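Local coordinates for UPF0303 protein YBR137W (Saccharomyces cerevisiae, PDB 4CLC) that is a cytoplasmic protein of unassigned function, belonging to the UPF0303 family and related to HbpS-like haem-degrading proteins, at residues A126-I134 / C145-D156. Sequence-based numbering, arbitrary orientation.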
loop_
_atom_site.group_PDB
_atom_site.type_symbol
_atom_site.label_atom_id
_atom_site.label_comp_id
_atom_site.label_asym_id
_atom_site.label_seq_id
_atom_site.Cartn_x
_atom_site.Cartn_y
_atom_site.Cartn_z
ATOM N N ALA D 126 -9.616 -6.120 18.637
ATOM C CA ALA D 126 -10.455 -5.534 19.677
ATOM C C ALA D 126 -10.250 -6.266 20.986
ATOM O O ALA D 126 -10.110 -7.492 21.015
ATOM C CB ALA D 126 -11.911 -5.566 19.297
ATOM N N PHE D 127 -10.140 -5.505 22.064
ATOM C CA PHE D 127 -9.953 -6.127 23.353
ATOM C C PHE D 127 -11.176 -6.131 24.296
ATOM O O PHE D 127 -11.068 -6.616 25.436
ATOM C CB PHE D 127 -8.708 -5.516 23.976
ATOM C CG PHE D 127 -7.465 -5.992 23.305
ATOM C CD1 PHE D 127 -6.985 -5.350 22.167
ATOM C CD2 PHE D 127 -6.828 -7.150 23.744
ATOM C CE1 PHE D 127 -5.862 -5.824 21.518
ATOM C CE2 PHE D 127 -5.703 -7.626 23.104
ATOM C CZ PHE D 127 -5.223 -6.968 21.986
ATOM N N HIS D 128 -12.320 -5.612 23.825
ATOM C CA HIS D 128 -13.624 -5.855 24.477
ATOM C C HIS D 128 -14.028 -7.317 24.355
ATOM O O HIS D 128 -13.518 -8.032 23.495
ATOM C CB HIS D 128 -14.721 -5.004 23.873
ATOM C CG HIS D 128 -14.542 -3.538 24.105
ATOM N ND1 HIS D 128 -13.301 -2.943 24.189
ATOM C CD2 HIS D 128 -15.449 -2.537 24.203
ATOM C CE1 HIS D 128 -13.450 -1.643 24.360
ATOM N NE2 HIS D 128 -14.741 -1.368 24.372
ATOM N N GLY D 129 -14.934 -7.773 25.213
ATOM C CA GLY D 129 -15.302 -9.177 25.234
ATOM C C GLY D 129 -16.394 -9.559 24.242
ATOM O O GLY D 129 -17.016 -8.705 23.622
ATOM N N GLY D 130 -16.697 -10.850 24.184
ATOM C CA GLY D 130 -17.668 -11.389 23.240
ATOM C C GLY D 130 -17.192 -12.387 22.192
ATOM O O GLY D 130 -18.016 -13.010 21.529
ATOM N N ALA D 131 -15.879 -12.584 22.081
ATOM C CA ALA D 131 -15.326 -13.587 21.188
ATOM C C ALA D 131 -14.763 -14.728 21.992
ATOM O O ALA D 131 -13.740 -14.575 22.648
ATOM C CB ALA D 131 -14.244 -12.995 20.312
ATOM N N VAL D 132 -15.416 -15.877 21.927
ATOM C CA VAL D 132 -14.969 -17.034 22.669
ATOM C C VAL D 132 -14.617 -18.147 21.700
ATOM O O VAL D 132 -15.414 -18.517 20.850
ATOM C CB VAL D 132 -16.055 -17.514 23.674
ATOM C CG1 VAL D 132 -15.664 -18.833 24.312
ATOM C CG2 VAL D 132 -16.296 -16.461 24.732
ATOM N N LEU D 133 -13.408 -18.669 21.812
ATOM C CA LEU D 133 -13.020 -19.799 21.012
ATOM C C LEU D 133 -13.893 -21.003 21.335
ATOM O O LEU D 133 -14.382 -21.141 22.457
ATOM C CB LEU D 133 -11.547 -20.140 21.236
ATOM C CG LEU D 133 -10.541 -19.082 20.801
ATOM C CD1 LEU D 133 -9.157 -19.447 21.298
ATOM C CD2 LEU D 133 -10.543 -18.962 19.311
ATOM N N ILE D 134 -14.094 -21.859 20.334
ATOM C CA ILE D 134 -14.763 -23.133 20.507
ATOM C C ILE D 134 -13.713 -24.230 20.532
ATOM O O ILE D 134 -13.139 -24.573 19.496
ATOM C CB ILE D 134 -15.766 -23.426 19.372
ATOM C CG1 ILE D 134 -16.811 -22.324 19.253
ATOM C CG2 ILE D 134 -16.445 -24.766 19.603
ATOM C CD1 ILE D 134 -17.819 -22.595 18.162
ATOM N N CYS D 145 -14.348 -20.140 16.409
ATOM C CA CYS D 145 -14.501 -19.060 17.346
ATOM C C CYS D 145 -15.950 -18.557 17.265
ATOM O O CYS D 145 -16.503 -18.355 16.175
ATOM C CB CYS D 145 -13.482 -17.954 17.050
ATOM S SG CYS D 145 -13.619 -16.438 18.041
ATOM N N LEU D 146 -16.567 -18.388 18.430
ATOM C CA LEU D 146 -17.901 -17.836 18.530
ATOM C C LEU D 146 -17.787 -16.383 18.949
ATOM O O LEU D 146 -17.080 -16.081 19.893
ATOM C CB LEU D 146 -18.723 -18.644 19.532
ATOM C CG LEU D 146 -19.916 -18.010 20.232
ATOM C CD1 LEU D 146 -20.935 -17.594 19.219
ATOM C CD2 LEU D 146 -20.491 -19.023 21.157
ATOM N N THR D 147 -18.460 -15.485 18.243
ATOM C CA THR D 147 -18.320 -14.067 18.517
ATOM C C THR D 147 -19.661 -13.365 18.548
ATOM O O THR D 147 -20.425 -13.424 17.584
ATOM C CB THR D 147 -17.446 -13.361 17.481
ATOM O OG1 THR D 147 -16.154 -13.966 17.431
ATOM C CG2 THR D 147 -17.300 -11.907 17.844
ATOM N N ILE D 148 -19.933 -12.688 19.661
ATOM C CA ILE D 148 -21.187 -11.995 19.850
ATOM C C ILE D 148 -20.878 -10.524 19.960
ATOM O O ILE D 148 -19.796 -10.143 20.418
ATOM C CB ILE D 148 -21.919 -12.516 21.092
ATOM C CG1 ILE D 148 -22.210 -14.009 20.926
ATOM C CG2 ILE D 148 -23.201 -11.768 21.331
ATOM C CD1 ILE D 148 -22.905 -14.628 22.095
ATOM N N SER D 149 -21.797 -9.692 19.502
ATOM C CA SER D 149 -21.588 -8.259 19.526
ATOM C C SER D 149 -22.899 -7.511 19.680
ATOM O O SER D 149 -23.888 -7.886 19.081
ATOM C CB SER D 149 -20.881 -7.803 18.248
ATOM O OG SER D 149 -21.350 -6.526 17.832
ATOM N N GLY D 150 -22.872 -6.403 20.410
ATOM C CA GLY D 150 -24.025 -5.542 20.579
ATOM C C GLY D 150 -24.615 -5.425 21.971
ATOM O O GLY D 150 -25.441 -4.538 22.220
ATOM N N LEU D 151 -24.190 -6.285 22.887
ATOM C CA LEU D 151 -24.520 -6.100 24.304
ATOM C C LEU D 151 -23.400 -5.346 25.021
ATOM O O LEU D 151 -22.485 -4.823 24.389
ATOM C CB LEU D 151 -24.765 -7.450 24.985
ATOM C CG LEU D 151 -25.833 -8.324 24.327
ATOM C CD1 LEU D 151 -25.863 -9.693 24.955
ATOM C CD2 LEU D 151 -27.187 -7.653 24.441
ATOM N N LYS D 152 -23.485 -5.274 26.340
ATOM C CA LYS D 152 -22.356 -4.855 27.150
ATOM C C LYS D 152 -21.298 -5.946 27.005
ATOM O O LYS D 152 -21.631 -7.131 26.931
ATOM C CB LYS D 152 -22.762 -4.668 28.620
ATOM C CG LYS D 152 -23.808 -3.582 28.881
ATOM C CD LYS D 152 -24.342 -3.692 30.323
ATOM C CE LYS D 152 -25.087 -2.419 30.764
ATOM N NZ LYS D 152 -26.523 -2.336 30.330
ATOM N N GLN D 153 -20.029 -5.554 26.958
ATOM C CA GLN D 153 -18.959 -6.500 26.631
ATOM C C GLN D 153 -18.954 -7.726 27.549
ATOM O O GLN D 153 -18.653 -8.851 27.118
ATOM C CB GLN D 153 -17.600 -5.793 26.661
ATOM C CG GLN D 153 -16.955 -5.612 28.026
ATOM C CD GLN D 153 -15.451 -5.359 27.958
ATOM O OE1 GLN D 153 -14.682 -6.113 27.364
ATOM N NE2 GLN D 153 -15.048 -4.221 28.496
ATOM N N GLU D 154 -19.329 -7.513 28.803
ATOM C CA GLU D 154 -19.306 -8.582 29.790
ATOM C C GLU D 154 -20.426 -9.561 29.479
ATOM O O GLU D 154 -20.326 -10.757 29.759
ATOM C CB GLU D 154 -19.426 -8.011 31.210
ATOM C CG GLU D 154 -18.260 -7.117 31.633
ATOM C CD GLU D 154 -18.487 -5.634 31.382
ATOM O OE1 GLU D 154 -19.533 -5.253 30.810
ATOM O OE2 GLU D 154 -17.599 -4.834 31.765
ATOM N N GLU D 155 -21.487 -9.026 28.880
ATOM C CA GLU D 155 -22.638 -9.814 28.458
ATOM C C GLU D 155 -22.372 -10.542 27.138
ATOM O O GLU D 155 -22.627 -11.744 27.041
ATOM C CB GLU D 155 -23.877 -8.920 28.343
ATOM C CG GLU D 155 -24.382 -8.395 29.675
ATOM C CD GLU D 155 -25.310 -7.199 29.532
ATOM O OE1 GLU D 155 -25.252 -6.526 28.482
ATOM O OE2 GLU D 155 -26.093 -6.918 30.473
ATOM N N ASP D 156 -21.845 -9.829 26.135
ATOM C CA ASP D 156 -21.417 -10.470 24.885
ATOM C C ASP D 156 -20.550 -11.685 25.226
ATOM O O ASP D 156 -20.705 -12.764 24.650
ATOM C CB ASP D 156 -20.634 -9.497 23.994
ATOM C CG ASP D 156 -21.509 -8.410 23.380
ATOM O OD1 ASP D 156 -22.713 -8.678 23.184
ATOM O OD2 ASP D 156 -20.991 -7.301 23.076
#
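Val132 and Leu146 form the hydrogen-bonded pair of an antiparallel beta hairpin at the centre of this HbpS-like domain, strand 131-136 running beside strand 144-149. Their branched apolar side chains suit the buried face against helix 153-168, where both meet Leu164. Ile134 CG1 lies 4.2 Å from Leu146 CB on the same side. On the other face Leu133 CD2 packs on Cys145 CB at 3.8 Å, and Cys145 SG, anti to its backbone N, keeps its weakly polar sulfur in that buried layer. Ala131 CB meets Thr147 OG1 at 3.6 Å, its methyl small enough to fit between the sheet and Lys91 of helix 84-98. Before the strand, Gly130 has a positive phi, at which a side chain would jam against the preceding carbonyl O. Gln153 ties the first turn of helix 153-168 to this loop at Gly129. Its CG stands between the backbone N and the carbonyl carbon (chi1 82°), and the chain then extends, bringing NE2 over one face of the His128 ring. Shortening this residue to an alanine is likely to leave Gly129 N without its acceptor and take the amide from over the ring. The bond is bent, 132° at the hydrogen. Gly129 N lies 2.7 Å from Gln153 OE1.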